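Local coordinates for glycosyl hydrolases family 2, sugar binding domain protein (Bacteroides uniformis str. 3978 T3 ii, PDB 6D1P) that probably hydrolyses O-glycosidic bonds as a beta-glucuronidase of glycosyl hydrolase family 2, made by a human gut bacterium, at residues P178-M181 with N185-G188. Numbering follows the deposited sequence.
Sequences PSDM and NLYG. With K (potassium ion), chain K.
Leu186 packs its CD1 methyl against the Pro178 ring, the two side chains reaching toward each other so that CD1 lies 3.6 Å from CG of Pro178. With its CG anti to the carbonyl carbon (chi1 -83°), Leu186 also brings that branch carbon close to Pro178 CG, and its methyls divide the neighbours between them. CD1 stays by the proline ring, whereas CD2 lies 3.4 Å from the carbonyl O of Pro178 and 3.7 Å from OD1 of Asp180, whose side chain slants across it. No hydrogen bond joins 178-181 to 185-188, so their union illustrates how one buried leucine can link two loop segments by packing alone.

Polar and metal bonds order 178-181 instead. Pro178, entered through a cis peptide bond, gives its O to a potassium ion at 2.6 Å, along with the backbone O atoms of Asp173 and Met176, one close water and a second, longer one. This more distant water accepts from Asp180 N, while OD1 of Asp180 is hydrogen-bonded to Gln87. With an alanine in place of Leu186, the Pro178 ring would probably be left beside a gap and the potassium-binding carbonyl without its methyl neighbour. Further along, Ser179 OG accepts from Met181 N (2.7 Å), closing an ST turn within a metal-bound loop that leads from strand 162-169 to strand 194-199 in the sugar-binding domain.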
ATOM      1  N   PRO A 178     -12.326 -18.117  -3.366  1.00 23.66           N
ATOM      2  CA  PRO A 178     -12.151 -18.340  -4.805  1.00 21.75           C
ATOM      3  C   PRO A 178     -10.741 -18.089  -5.279  1.00 20.23           C
ATOM      4  O   PRO A 178      -9.935 -17.508  -4.571  1.00 19.65           O
ATOM      5  CB  PRO A 178     -13.079 -17.302  -5.430  1.00 22.22           C
ATOM      6  CG  PRO A 178     -12.950 -16.133  -4.481  1.00 18.06           C
ATOM      7  CD  PRO A 178     -12.932 -16.795  -3.105  1.00 17.66           C
ATOM      8  N   SER A 179     -10.477 -18.464  -6.517  1.00 22.73           N
ATOM      9  CA  SER A 179      -9.160 -18.306  -7.097  1.00 18.23           C
ATOM     10  C   SER A 179      -8.909 -16.876  -7.514  1.00 20.91           C
ATOM     11  O   SER A 179      -9.799 -16.193  -8.046  1.00 17.63           O
ATOM     12  CB  SER A 179      -9.013 -19.198  -8.321  1.00 17.58           C
ATOM     13  OG  SER A 179      -7.994 -18.703  -9.155  1.00 23.24           O
ATOM     14  N   ASP A 180      -7.654 -16.448  -7.360  1.00 18.94           N
ATOM     15  CA  ASP A 180      -7.326 -15.119  -7.862  1.00 17.10           C
ATOM     16  C   ASP A 180      -7.339 -15.046  -9.384  1.00 19.69           C
ATOM     17  O   ASP A 180      -7.134 -13.965  -9.944  1.00 19.33           O
ATOM     18  CB  ASP A 180      -5.964 -14.666  -7.328  1.00 20.07           C
ATOM     19  CG  ASP A 180      -6.053 -14.088  -5.916  1.00 20.15           C
ATOM     20  OD1 ASP A 180      -6.609 -12.975  -5.751  1.00 17.47           O
ATOM     21  OD2 ASP A 180      -5.583 -14.758  -4.977  1.00 21.25           O
ATOM     22  N   MET A 181      -7.545 -16.155 -10.081  1.00 19.03           N
ATOM     23  CA  MET A 181      -7.815 -16.048 -11.505  1.00 20.14           C
ATOM     24  C   MET A 181      -9.232 -15.556 -11.798  1.00 21.34           C
ATOM     25  O   MET A 181      -9.537 -15.267 -12.959  1.00 22.73           O
ATOM     26  CB  MET A 181      -7.554 -17.396 -12.169  1.00 18.07           C
ATOM     27  CG  MET A 181      -6.140 -17.921 -11.909  1.00 22.56           C
ATOM     28  SD  MET A 181      -5.766 -19.447 -12.785  1.00 25.39           S
ATOM     29  CE  MET A 181      -5.691 -18.828 -14.470  1.00 20.95           C
ATOM     30  N   ASN A 185     -12.770  -8.864  -7.762  1.00 21.10           N
ATOM     31  CA  ASN A 185     -11.816  -8.668  -6.665  1.00 19.50           C
ATOM     32  C   ASN A 185     -12.183  -9.575  -5.503  1.00 20.06           C
ATOM     33  O   ASN A 185     -13.368  -9.760  -5.208  1.00 20.51           O
ATOM     34  CB  ASN A 185     -11.786  -7.222  -6.170  1.00 17.86           C
ATOM     35  CG  ASN A 185     -11.384  -6.229  -7.250  1.00 19.52           C
ATOM     36  OD1 ASN A 185     -12.218  -5.449  -7.735  1.00 21.11           O
ATOM     37  ND2 ASN A 185     -10.103  -6.225  -7.605  1.00 16.32           N
ATOM     38  N   LEU A 186     -11.160 -10.160  -4.865  1.00 19.68           N
ATOM     39  CA  LEU A 186     -11.292 -10.800  -3.554  1.00 17.83           C
ATOM     40  C   LEU A 186     -11.120  -9.689  -2.529  1.00 22.75           C
ATOM     41  O   LEU A 186     -10.015  -9.423  -2.039  1.00 20.10           O
ATOM     42  CB  LEU A 186     -10.271 -11.914  -3.354  1.00 16.62           C
ATOM     43  CG  LEU A 186     -10.535 -13.330  -3.902  1.00 20.38           C
ATOM     44  CD1 LEU A 186     -10.889 -13.335  -5.387  1.00 19.95           C
ATOM     45  CD2 LEU A 186      -9.325 -14.255  -3.644  1.00 17.30           C
ATOM     46  N   TYR A 187     -12.237  -9.044  -2.204  1.00 18.02           N
ATOM     47  CA  TYR A 187     -12.241  -7.848  -1.379  1.00 20.68           C
ATOM     48  C   TYR A 187     -11.813  -8.146   0.057  1.00 18.83           C
ATOM     49  O   TYR A 187     -12.011  -9.240   0.576  1.00 18.06           O
ATOM     50  CB  TYR A 187     -13.639  -7.230  -1.391  1.00 19.87           C
ATOM     51  CG  TYR A 187     -13.932  -6.375  -2.598  1.00 19.14           C
ATOM     52  CD1 TYR A 187     -13.066  -5.353  -2.964  1.00 20.45           C
ATOM     53  CD2 TYR A 187     -15.069  -6.592  -3.379  1.00 20.60           C
ATOM     54  CE1 TYR A 187     -13.327  -4.549  -4.059  1.00 20.67           C
ATOM     55  CE2 TYR A 187     -15.348  -5.787  -4.492  1.00 19.55           C
ATOM     56  CZ  TYR A 187     -14.459  -4.768  -4.826  1.00 22.23           C
ATOM     57  OH  TYR A 187     -14.690  -3.943  -5.911  1.00 21.51           O
ATOM     58  N   GLY A 188     -11.242  -7.139   0.708  1.00 24.18           N
ATOM     59  CA  GLY A 188     -10.825  -7.253   2.097  1.00 20.95           C
ATOM     60  C   GLY A 188     -11.617  -6.323   3.000  1.00 23.59           C
ATOM     61  O   GLY A 188     -12.071  -5.257   2.576  1.00 19.61           O
TER
HETATM   62  K     K K 909      -7.527 -17.776  -3.683  1.00 21.44           K
HETATM   63  O   HOH W   1      -5.630 -18.339  -6.179  1.00 23.01           O
HETATM   64  O   HOH W   2      -6.304 -15.610  -2.831  1.00 22.88           O